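Local coordinates for protein alpha-(N-acetylaminomethylene)succinic acid hydrolase (Mesorhizobium loti, PDB 3KXP) that catalyses the last step of vitamin B6 degradation, hydrolysing (E)-2-(acetamidomethylene)succinate to succinic semialdehyde, acetate, ammonia and carbon dioxide, at residues A[91-95]-A[309-313]; A[112-116]-A[235-239]; A[121-125]-A[154-158]; A[167-171]-A[276-280]; A[182-186]-A[199-204]. All coordinates share one frame; numbering follows the deposited sequence.

Contact 1 (A[91-95]-A[309-313])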
# COMPACT_ATOMS: atom_id res chain seq x y z
N LEU A 91 4.20 -8.77 16.37
CA LEU A 91 3.22 -9.41 15.50
C LEU A 91 2.94 -10.86 15.88
O LEU A 91 2.12 -11.51 15.24
CB LEU A 91 3.69 -9.34 14.05
CG LEU A 91 3.83 -7.95 13.42
CD1 LEU A 91 4.75 -8.00 12.21
CD2 LEU A 91 2.46 -7.43 13.05
N SER A 92 3.62 -11.34 16.92
CA SER A 92 3.50 -12.72 17.39
C SER A 92 2.13 -13.18 17.87
O SER A 92 1.77 -14.34 17.70
CB SER A 92 4.52 -12.97 18.51
OG SER A 92 5.83 -12.98 17.99
N ASP A 93 1.38 -12.27 18.49
CA ASP A 93 0.06 -12.62 18.98
C ASP A 93 -0.94 -12.93 17.87
O ASP A 93 -1.94 -13.61 18.11
CB ASP A 93 -0.48 -11.50 19.88
CG ASP A 93 -0.01 -10.12 19.45
OD1 ASP A 93 -0.30 -9.70 18.31
OD2 ASP A 93 0.67 -9.46 20.27
N ARG A 94 -0.67 -12.46 16.65
CA ARG A 94 -1.58 -12.67 15.52
C ARG A 94 -0.99 -13.54 14.40
O ARG A 94 -1.74 -14.07 13.58
CB ARG A 94 -1.98 -11.32 14.92
CG ARG A 94 -2.52 -10.31 15.92
CD ARG A 94 -2.31 -8.89 15.39
NE ARG A 94 -2.81 -8.77 14.02
CZ ARG A 94 -2.50 -7.79 13.19
NH1 ARG A 94 -1.68 -6.81 13.55
NH2 ARG A 94 -3.00 -7.81 11.96
N PHE A 95 0.33 -13.65 14.35
CA PHE A 95 0.97 -14.46 13.32
C PHE A 95 2.07 -15.34 13.90
O PHE A 95 2.62 -15.07 14.97
CB PHE A 95 1.63 -13.61 12.23
CG PHE A 95 0.73 -12.58 11.60
CD1 PHE A 95 0.56 -11.33 12.19
CD2 PHE A 95 0.09 -12.85 10.39
CE1 PHE A 95 -0.24 -10.37 11.59
CE2 PHE A 95 -0.71 -11.89 9.78
CZ PHE A 95 -0.87 -10.64 10.38
N THR A 309 1.40 -3.23 9.17
CA THR A 309 0.04 -3.48 9.64
C THR A 309 -0.97 -2.80 8.73
O THR A 309 -2.07 -3.30 8.55
CB THR A 309 -0.16 -3.01 11.10
OG1 THR A 309 0.17 -1.62 11.22
CG2 THR A 309 0.74 -3.81 12.04
N ASN A 310 -0.62 -1.66 8.13
CA ASN A 310 -1.56 -1.00 7.22
C ASN A 310 -1.74 -1.88 5.99
O ASN A 310 -2.85 -2.02 5.46
CB ASN A 310 -1.05 0.37 6.77
CG ASN A 310 -1.20 1.44 7.84
OD1 ASN A 310 -2.12 1.40 8.66
ND2 ASN A 310 -0.31 2.43 7.81
N PHE A 311 -0.64 -2.50 5.57
CA PHE A 311 -0.61 -3.37 4.40
C PHE A 311 -1.44 -4.64 4.54
O PHE A 311 -2.43 -4.82 3.83
CB PHE A 311 0.83 -3.76 4.08
CG PHE A 311 1.00 -4.48 2.78
CD1 PHE A 311 1.83 -5.59 2.68
CD2 PHE A 311 0.36 -4.02 1.62
CE1 PHE A 311 2.03 -6.24 1.47
CE2 PHE A 311 0.55 -4.65 0.40
CZ PHE A 311 1.38 -5.77 0.32
N ILE A 312 -1.04 -5.51 5.45
CA ILE A 312 -1.73 -6.78 5.65
C ILE A 312 -3.12 -6.74 6.30
O ILE A 312 -3.92 -7.65 6.10
CB ILE A 312 -0.83 -7.75 6.46
CG1 ILE A 312 -0.47 -7.12 7.81
CG2 ILE A 312 0.45 -8.06 5.67
CD1 ILE A 312 0.42 -7.97 8.67
N ASP A 313 -3.42 -5.68 7.05
CA ASP A 313 -4.72 -5.57 7.70
C ASP A 313 -5.82 -4.88 6.89
O ASP A 313 -6.99 -4.94 7.26
CB ASP A 313 -4.60 -4.85 9.05
CG ASP A 313 -3.82 -5.65 10.07
OD1 ASP A 313 -3.72 -6.89 9.91
OD2 ASP A 313 -3.31 -5.04 11.04
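F95 and I312 approach from opposite directions where the loop leading into strand 96-100 meets the C-terminal helix 301-313 of an alpha/beta-hydrolase fold. I312 has CG1 between its backbone N and carbonyl carbon (chi1 58°) and a straight continuation to CD1, which brings that methyl to 3.4 Å from CZ of F95, obliquely to the ring. Beside it, CD2 of L91 and CG2 of T309 make a looser contact at 4.1 Å. M71 of strand 70-74 touches L91, F95 and I312, and I137 of strand 136-141 touches F95 and I312, so this apolar layer packs helix and loop against the central sheet.

The polar layer is a salt bridge on the more exposed side. NH2 of R94 meets OD1 of D313, with the guanidinium and carboxylate planes 41° apart; the modelled separation is doubtfully short and the N-H points well off the acceptor. T309 turns its methyl to R94 and L91 while its hydroxyl bonds to the K306 carbonyl. On the same helix, N310 bonds to D283 of the second subunit, which places the contact close to the dimer interface. Beneath the salt bridge, CE1 of F95 lies 3.6 Å from the plane of the R94 guanidinium, toward its rim.

Contact 2 (A[112-116]-A[235-239])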
# COMPACT_ATOMS: atom_id res chain seq x y z
N GLU A 112 29.31 -24.46 -0.97
CA GLU A 112 30.46 -23.94 -1.69
C GLU A 112 30.02 -22.93 -2.74
O GLU A 112 30.77 -22.00 -3.08
CB GLU A 112 31.22 -25.11 -2.34
CG GLU A 112 32.58 -24.78 -2.94
CD GLU A 112 33.31 -26.03 -3.44
OE1 GLU A 112 32.78 -26.71 -4.36
OE2 GLU A 112 34.41 -26.33 -2.92
N THR A 113 28.81 -23.09 -3.27
CA THR A 113 28.29 -22.18 -4.28
C THR A 113 26.76 -22.15 -4.30
O THR A 113 26.11 -22.74 -3.44
CB THR A 113 28.82 -22.55 -5.69
OG1 THR A 113 28.75 -21.41 -6.55
CG2 THR A 113 27.98 -23.69 -6.30
N GLY A 114 26.19 -21.45 -5.28
CA GLY A 114 24.75 -21.36 -5.39
C GLY A 114 24.19 -20.20 -4.57
O GLY A 114 23.37 -20.39 -3.67
N TYR A 115 24.63 -18.99 -4.89
CA TYR A 115 24.16 -17.82 -4.17
C TYR A 115 23.48 -16.79 -5.05
O TYR A 115 23.62 -15.59 -4.83
CB TYR A 115 25.32 -17.19 -3.40
CG TYR A 115 25.82 -18.07 -2.29
CD1 TYR A 115 26.83 -19.01 -2.50
CD2 TYR A 115 25.22 -18.02 -1.02
CE1 TYR A 115 27.25 -19.87 -1.48
CE2 TYR A 115 25.62 -18.88 0.00
CZ TYR A 115 26.64 -19.79 -0.23
OH TYR A 115 27.06 -20.59 0.81
N GLU A 116 22.75 -17.26 -6.06
CA GLU A 116 22.04 -16.38 -6.96
C GLU A 116 20.61 -16.24 -6.48
O GLU A 116 20.20 -16.92 -5.54
CB GLU A 116 22.06 -16.95 -8.38
CG GLU A 116 23.45 -17.10 -8.96
CD GLU A 116 24.17 -15.78 -9.10
OE1 GLU A 116 23.76 -14.94 -9.94
OE2 GLU A 116 25.15 -15.56 -8.35
N ALA A 235 30.66 -16.99 0.67
CA ALA A 235 29.22 -16.88 0.44
C ALA A 235 28.83 -15.41 0.20
O ALA A 235 28.02 -15.11 -0.68
CB ALA A 235 28.44 -17.44 1.66
N MSE A 236 29.43 -14.51 0.99
CA MSE A 236 29.16 -13.08 0.85
C MSE A 236 29.60 -12.55 -0.51
O MSE A 236 28.84 -11.86 -1.19
CB MSE A 236 29.89 -12.30 1.95
CG MSE A 236 29.49 -12.67 3.35
SE MSE A 236 27.56 -12.73 3.54
CE MSE A 236 27.27 -14.63 3.26
N ALA A 237 30.83 -12.86 -0.90
CA ALA A 237 31.38 -12.41 -2.17
C ALA A 237 30.50 -12.86 -3.32
O ALA A 237 30.23 -12.09 -4.24
CB ALA A 237 32.81 -12.94 -2.36
N GLN A 238 30.05 -14.11 -3.27
CA GLN A 238 29.20 -14.63 -4.33
C GLN A 238 27.81 -14.00 -4.28
O GLN A 238 27.22 -13.72 -5.32
CB GLN A 238 29.09 -16.15 -4.23
CG GLN A 238 30.41 -16.85 -4.45
CD GLN A 238 30.29 -18.35 -4.32
OE1 GLN A 238 29.64 -19.01 -5.13
NE2 GLN A 238 30.92 -18.90 -3.29
N THR A 239 27.29 -13.79 -3.07
CA THR A 239 25.98 -13.19 -2.91
C THR A 239 25.98 -11.75 -3.42
O THR A 239 25.07 -11.34 -4.15
CB THR A 239 25.55 -13.18 -1.45
OG1 THR A 239 25.43 -14.53 -1.00
CG2 THR A 239 24.22 -12.48 -1.29
O HOH W 1 22.60 -13.02 -4.83
O HOH W 2 26.57 -18.72 -6.63
O HOH W 3 27.41 -15.12 -7.50
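Y115 lays one ring face against A235, whose CA sits 4.0 Å from the ring centroid and 12° off the normal, a CH-pi contact in the first turn of helix 233-242. CB of A235 reaches the phenol end, 3.5 Å from CZ of Y115, while the hydroxyl bonds to the carbonyl of P111. Q238 comes in at the ring's edge: its amide plane stands 72° from the ring, and OE1 lies near the ring plane.

That amide meets the loop with both ends. NE2 of Q238 donates an almost straight bond to the backbone O of E112, at 3.1 Å and within the amide plane. OE1 of Q238 accepts from OG1 of T113 (anti to the backbone N, chi1 -158°) at 2.9 Å, the donor lying in the carbonyl plane.

A water bridges the carbonyls of Y115 and T239. The contact joins a core loop, before helix 117-131, to what is probably the cap, the insertion after strand 159-165; T239 also packs on I77, a chloride-binding residue. Using the Q238 amide as both donor and acceptor pairs it with the E112 carbonyl and the T113 hydroxyl and would be expected to fix its rotation.

Contact 3 (A[121-125]-A[154-158])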
# COMPACT_ATOMS: atom_id res chain seq x y z
N ALA A 121 15.69 -18.09 -3.63
CA ALA A 121 14.25 -18.17 -3.86
C ALA A 121 13.73 -19.60 -3.65
O ALA A 121 12.69 -19.81 -3.03
CB ALA A 121 13.92 -17.69 -5.28
N ASP A 122 14.46 -20.58 -4.18
CA ASP A 122 14.06 -21.97 -4.02
C ASP A 122 14.13 -22.36 -2.55
O ASP A 122 13.34 -23.18 -2.08
CB ASP A 122 14.94 -22.90 -4.87
CG ASP A 122 14.76 -22.68 -6.37
OD1 ASP A 122 13.67 -22.21 -6.78
OD2 ASP A 122 15.70 -22.99 -7.13
N ASP A 123 15.07 -21.77 -1.81
CA ASP A 123 15.19 -22.07 -0.38
C ASP A 123 13.90 -21.69 0.33
O ASP A 123 13.45 -22.39 1.23
CB ASP A 123 16.34 -21.30 0.26
CG ASP A 123 17.69 -21.93 0.01
OD1 ASP A 123 18.70 -21.27 0.30
OD2 ASP A 123 17.73 -23.08 -0.47
N ILE A 124 13.32 -20.56 -0.07
CA ILE A 124 12.09 -20.06 0.54
C ILE A 124 10.91 -20.99 0.26
O ILE A 124 10.14 -21.30 1.16
CB ILE A 124 11.78 -18.62 0.03
CG1 ILE A 124 12.93 -17.69 0.44
CG2 ILE A 124 10.44 -18.13 0.59
CD1 ILE A 124 12.75 -16.25 0.03
N ALA A 125 10.77 -21.42 -0.99
CA ALA A 125 9.69 -22.33 -1.35
C ALA A 125 9.85 -23.61 -0.53
O ALA A 125 8.89 -24.10 0.08
CB ALA A 125 9.76 -22.65 -2.83
N LYS A 154 7.83 -16.68 -8.60
CA LYS A 154 8.04 -18.04 -9.08
C LYS A 154 7.12 -19.04 -8.38
O LYS A 154 6.80 -20.08 -8.95
CB LYS A 154 9.51 -18.44 -8.89
CG LYS A 154 9.88 -19.76 -9.54
CD LYS A 154 11.35 -20.10 -9.35
CE LYS A 154 11.67 -21.50 -9.86
NZ LYS A 154 13.10 -21.90 -9.63
N TYR A 155 6.69 -18.72 -7.17
CA TYR A 155 5.80 -19.61 -6.41
C TYR A 155 4.56 -18.89 -5.87
O TYR A 155 4.35 -18.82 -4.66
CB TYR A 155 6.56 -20.23 -5.23
CG TYR A 155 7.82 -20.96 -5.64
CD1 TYR A 155 9.07 -20.39 -5.44
CD2 TYR A 155 7.74 -22.22 -6.23
CE1 TYR A 155 10.22 -21.06 -5.82
CE2 TYR A 155 8.88 -22.89 -6.61
CZ TYR A 155 10.12 -22.31 -6.41
OH TYR A 155 11.25 -22.98 -6.81
N PRO A 156 3.73 -18.37 -6.77
CA PRO A 156 2.49 -17.65 -6.45
C PRO A 156 1.69 -18.25 -5.31
O PRO A 156 1.32 -17.56 -4.36
CB PRO A 156 1.72 -17.70 -7.76
CG PRO A 156 2.80 -17.62 -8.77
CD PRO A 156 3.84 -18.57 -8.23
N ASP A 157 1.43 -19.55 -5.41
CA ASP A 157 0.64 -20.28 -4.42
C ASP A 157 1.25 -20.37 -3.02
O ASP A 157 0.52 -20.44 -2.02
CB ASP A 157 0.34 -21.68 -4.95
CG ASP A 157 -0.51 -21.66 -6.23
OD1 ASP A 157 -0.68 -22.73 -6.85
OD2 ASP A 157 -1.01 -20.58 -6.61
N LEU A 158 2.57 -20.38 -2.92
CA LEU A 158 3.22 -20.49 -1.62
C LEU A 158 3.28 -19.18 -0.84
O LEU A 158 3.49 -19.18 0.38
CB LEU A 158 4.63 -21.05 -1.81
CG LEU A 158 4.69 -22.43 -2.46
CD1 LEU A 158 6.14 -22.88 -2.65
CD2 LEU A 158 3.92 -23.43 -1.59
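D122 receives both polar donors of this contact on a single oxygen. Y155 gives the shorter bond, its OH lying 2.5 Å from OD1 of D122; it arrives from above the carboxylate plane, 39° out of it. K154 supplies the other, a salt bridge in which NZ of K154 stands 2.9 Å from OD1 of D122, on the syn lone pair of that oxygen. The lysine can span the gap because its whole chain is stretched out, starting with CG anti to the backbone N (chi1 -171°).

The aromatic and apolar contacts surround the same tyrosine. CB of A125 sits over the centre of one ring face of Y155, 3.4 Å from the centroid and nearly along the normal, a close CH-pi contact. CG of K154 covers the opposite face, displaced toward the rim, so the extended lysine runs along the ring on its way to the aspartate. OD1 of D122 lies at the ring's edge, with the carboxylate turned 73° from the ring plane. Next to this, CD1 of L158 packs 3.6 Å from CB of A125, and both Y155 and L158 also touch R129 one turn further along helix 117-131.

In the alpha/beta-hydrolase fold this joins helix 117-131 to the turn leaving helix 143-154, the helix that follows the probable nucleophile S142; L158 then enters strand 159-165, pairing by its backbone with A136. Two donors on one carboxylate oxygen, one of them cationic, would be expected to favour the ionised aspartate and to hold the phenol in one rotation.

Contact 4 (A[167-171]-A[276-280])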
# COMPACT_ATOMS: atom_id res chain seq x y z
N PHE A 167 14.89 -2.70 -1.78
CA PHE A 167 15.56 -3.41 -2.85
C PHE A 167 14.61 -3.58 -4.02
O PHE A 167 13.72 -4.43 -4.01
CB PHE A 167 16.10 -4.77 -2.42
CG PHE A 167 17.21 -5.27 -3.31
CD1 PHE A 167 16.95 -5.66 -4.62
CD2 PHE A 167 18.53 -5.26 -2.86
CE1 PHE A 167 18.00 -6.03 -5.48
CE2 PHE A 167 19.58 -5.63 -3.71
CZ PHE A 167 19.31 -6.01 -5.03
N THR A 168 14.84 -2.77 -5.04
CA THR A 168 14.01 -2.76 -6.23
C THR A 168 14.89 -2.97 -7.45
O THR A 168 16.11 -3.10 -7.34
CB THR A 168 13.35 -1.38 -6.38
OG1 THR A 168 14.39 -0.40 -6.55
CG2 THR A 168 12.52 -1.03 -5.14
N PRO A 169 14.28 -3.01 -8.64
CA PRO A 169 15.11 -3.20 -9.83
C PRO A 169 15.71 -1.82 -10.11
O PRO A 169 15.43 -0.87 -9.37
CB PRO A 169 14.10 -3.59 -10.91
CG PRO A 169 12.86 -4.03 -10.15
CD PRO A 169 12.85 -3.08 -8.98
N TYR A 170 16.52 -1.71 -11.15
CA TYR A 170 17.11 -0.44 -11.55
C TYR A 170 18.16 0.19 -10.62
O TYR A 170 18.53 1.35 -10.82
CB TYR A 170 16.01 0.59 -11.79
CG TYR A 170 14.91 0.12 -12.71
CD1 TYR A 170 13.62 -0.10 -12.22
CD2 TYR A 170 15.16 -0.11 -14.07
CE1 TYR A 170 12.60 -0.55 -13.07
CE2 TYR A 170 14.15 -0.56 -14.92
CZ TYR A 170 12.87 -0.78 -14.42
OH TYR A 170 11.88 -1.25 -15.26
N ILE A 171 18.63 -0.54 -9.62
CA ILE A 171 19.65 0.01 -8.73
C ILE A 171 20.89 0.33 -9.57
O ILE A 171 21.31 -0.49 -10.39
CB ILE A 171 20.02 -1.00 -7.64
CG1 ILE A 171 18.78 -1.29 -6.78
CG2 ILE A 171 21.17 -0.48 -6.80
CD1 ILE A 171 19.00 -2.33 -5.70
N LYS A 276 11.42 4.53 -11.26
CA LYS A 276 11.37 3.63 -12.41
C LYS A 276 10.59 2.38 -12.05
O LYS A 276 9.78 1.89 -12.84
CB LYS A 276 12.78 3.26 -12.86
CG LYS A 276 13.62 4.45 -13.30
CD LYS A 276 15.06 4.03 -13.58
CE LYS A 276 15.94 5.25 -13.84
NZ LYS A 276 17.37 4.88 -14.08
N THR A 277 10.84 1.86 -10.85
CA THR A 277 10.15 0.66 -10.38
C THR A 277 8.64 0.92 -10.39
O THR A 277 7.88 0.12 -10.94
CB THR A 277 10.59 0.28 -8.94
OG1 THR A 277 12.00 0.06 -8.91
CG2 THR A 277 9.87 -0.98 -8.48
N SER A 278 8.22 2.02 -9.78
CA SER A 278 6.80 2.37 -9.74
C SER A 278 6.21 2.54 -11.13
O SER A 278 5.04 2.27 -11.35
CB SER A 278 6.58 3.65 -8.93
OG SER A 278 6.65 3.37 -7.54
N ARG A 279 7.01 2.99 -12.09
CA ARG A 279 6.52 3.16 -13.45
C ARG A 279 6.34 1.77 -14.09
O ARG A 279 5.47 1.58 -14.95
CB ARG A 279 7.51 4.00 -14.25
CG ARG A 279 7.13 4.21 -15.70
CD ARG A 279 8.16 5.11 -16.37
NE ARG A 279 8.39 6.31 -15.58
CZ ARG A 279 9.57 6.69 -15.12
NH1 ARG A 279 10.65 5.96 -15.37
NH2 ARG A 279 9.68 7.80 -14.40
N LEU A 280 7.17 0.82 -13.67
CA LEU A 280 7.12 -0.55 -14.17
C LEU A 280 5.88 -1.25 -13.60
O LEU A 280 5.18 -2.00 -14.29
CB LEU A 280 8.38 -1.32 -13.74
CG LEU A 280 8.37 -2.81 -14.05
CD1 LEU A 280 8.45 -3.01 -15.57
CD2 LEU A 280 9.55 -3.50 -13.35
O HOH W 4 10.60 1.46 -15.61
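Y170 presents one ring face to K276, whose CB lies 3.8 Å from the ring centroid and 23° off the normal in a CH-pi contact displaced toward the rim. At the ring's edge, in plane, is OG1 of T277, and the side chain of L280 approaches the phenol end obliquely, with CD2 of L280 3.8 Å from OH of Y170. A water bridges the carbonyl of K276 and, weakly, the same hydroxyl. With CG beside the backbone N (chi1 -50°), the ring is laid along helix 271-280 from K276 to L280.

This helix belongs to the core of the alpha/beta hydrolase, while segment 167-171 follows strand 159-165 and D166, a probable active-site residue, and leads into the probable cap. Replacing Y170 by an alanine would remove the ring and would probably leave CB of K276 and CD2 of L280 without their partner and the bridging water with one anchor fewer.

T277 rests its OG1 against two loop residues, 3.2 Å from CB of T168 and 3.3 Å from CD of P169, although its bond goes to the carbonyl of A273. OG1 of T168 bonds to O of P169 at 3.0 Å, in the carbonyl plane and on a lone pair.

Contact 5 (A[182-186]-A[199-204])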
# COMPACT_ATOMS: atom_id res chain seq x y z
N ARG A 182 32.55 -3.25 0.45
CA ARG A 182 32.66 -3.39 1.90
C ARG A 182 31.90 -4.60 2.46
O ARG A 182 31.79 -4.76 3.68
CB ARG A 182 32.18 -2.10 2.58
CG ARG A 182 30.82 -1.63 2.10
CD ARG A 182 30.53 -0.19 2.52
NE ARG A 182 29.98 -0.06 3.87
CZ ARG A 182 28.83 -0.61 4.27
NH1 ARG A 182 28.11 -1.33 3.43
NH2 ARG A 182 28.40 -0.40 5.51
N VAL A 183 31.40 -5.45 1.58
CA VAL A 183 30.63 -6.62 2.00
C VAL A 183 31.36 -7.53 2.99
O VAL A 183 30.74 -8.09 3.88
CB VAL A 183 30.18 -7.45 0.78
CG1 VAL A 183 31.38 -8.07 0.10
CG2 VAL A 183 29.18 -8.50 1.22
N ASN A 184 32.68 -7.66 2.84
CA ASN A 184 33.47 -8.50 3.73
C ASN A 184 34.41 -7.70 4.63
O ASN A 184 35.41 -8.22 5.11
CB ASN A 184 34.28 -9.52 2.93
CG ASN A 184 33.52 -10.81 2.69
OD1 ASN A 184 33.71 -11.47 1.67
ND2 ASN A 184 32.66 -11.18 3.63
N ALA A 185 34.07 -6.43 4.83
CA ALA A 185 34.86 -5.55 5.67
C ALA A 185 34.78 -6.07 7.10
O ALA A 185 35.58 -5.70 7.96
CB ALA A 185 34.31 -4.14 5.59
N GLY A 186 33.79 -6.93 7.33
CA GLY A 186 33.60 -7.49 8.65
C GLY A 186 34.32 -8.81 8.85
O GLY A 186 34.42 -9.29 9.98
N TYR A 199 33.05 -1.54 15.59
CA TYR A 199 33.10 -1.77 14.16
C TYR A 199 31.74 -1.54 13.50
O TYR A 199 31.63 -0.83 12.51
CB TYR A 199 33.56 -3.20 13.85
CG TYR A 199 33.25 -3.59 12.43
CD1 TYR A 199 33.89 -2.97 11.35
CD2 TYR A 199 32.26 -4.54 12.15
CE1 TYR A 199 33.54 -3.27 10.04
CE2 TYR A 199 31.91 -4.84 10.84
CZ TYR A 199 32.54 -4.20 9.79
OH TYR A 199 32.17 -4.49 8.50
N LEU A 200 30.70 -2.16 14.06
CA LEU A 200 29.37 -2.04 13.51
C LEU A 200 28.84 -0.61 13.57
O LEU A 200 28.39 -0.08 12.56
CB LEU A 200 28.41 -3.01 14.22
CG LEU A 200 28.69 -4.50 13.97
CD1 LEU A 200 27.87 -5.36 14.92
CD2 LEU A 200 28.37 -4.86 12.51
N ALA A 201 28.91 0.02 14.73
CA ALA A 201 28.44 1.40 14.87
C ALA A 201 29.08 2.29 13.80
O ALA A 201 28.43 3.19 13.26
CB ALA A 201 28.78 1.94 16.26
N GLY A 202 30.34 2.01 13.48
CA GLY A 202 31.05 2.78 12.48
C GLY A 202 30.63 2.48 11.05
O GLY A 202 30.62 3.37 10.20
N ARG A 203 30.28 1.22 10.78
CA ARG A 203 29.86 0.84 9.44
C ARG A 203 28.40 1.22 9.20
O ARG A 203 28.01 1.52 8.07
CB ARG A 203 30.04 -0.67 9.22
CG ARG A 203 29.90 -1.07 7.75
CD ARG A 203 29.80 -2.57 7.54
NE ARG A 203 29.67 -2.93 6.13
CZ ARG A 203 29.47 -4.17 5.68
NH1 ARG A 203 29.39 -5.18 6.54
NH2 ARG A 203 29.35 -4.41 4.38
N TYR A 204 27.59 1.20 10.26
CA TYR A 204 26.18 1.55 10.16
C TYR A 204 25.87 2.69 11.13
O TYR A 204 25.16 2.49 12.11
CB TYR A 204 25.31 0.35 10.50
CG TYR A 204 25.66 -0.88 9.71
CD1 TYR A 204 26.23 -1.99 10.33
CD2 TYR A 204 25.42 -0.94 8.34
CE1 TYR A 204 26.55 -3.14 9.61
CE2 TYR A 204 25.73 -2.09 7.61
CZ TYR A 204 26.29 -3.18 8.25
OH TYR A 204 26.59 -4.31 7.53
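Y199 and R203, one turn apart on helix 193-203, reach across to the type I beta turn R182-A185 and to G186 just beyond it; both elements belong to what is probably the cap on the alpha/beta-hydrolase core. In the turn, V183 packs on I77, a chloride-binding residue. Y199, with CG anti to the backbone N (chi1 163°), carries its phenol end to the loop, its CZ 3.6 Å from CA of G186 and its OH 3.6 Å from CB of A185.

R203 follows, its chain fully extended. Its guanidinium has the backbone O of R182 over one face, an approach too poorly angled for a hydrogen bond; that carbonyl instead accepts from N of A185, closing the turn. R182 meets R203 from the opposite direction, with the guanidinium planes 55° apart, but it is modelled too close, so its weak bond to O of R203 is doubtful. An alanine at R203 would remove this arm and is likely to open a gap between turn and helix.

Y204 is the first residue to leave the helix. It stands edge-to-face with Y295, near the active site, and CG of R203 lies 4.2 Å above the centre of its ring.

In the fold
Following the chain from the N terminus, contact 1 opens in the loop before strand 96-100 and closes last, at the C-terminal helix, enclosing the other four. Contact 2 opens next, ahead of helix 117-131, and contact 3 soon closes inside it, tying helix 117-131 to the turn after helix 143-154. Contact 4 then opens after strand 159-165, and contact 5 closes within the probable cap, nested in both contact 2 and contact 4. Contact 2 closes at helix 233-242, probably tying cap to core, before contact 4 reaches helix 271-280, so these two cross. Contacts 2 and 5 also touch, through M236 against V183, while contact 1 lies on the opposite side of the chain's centre from both.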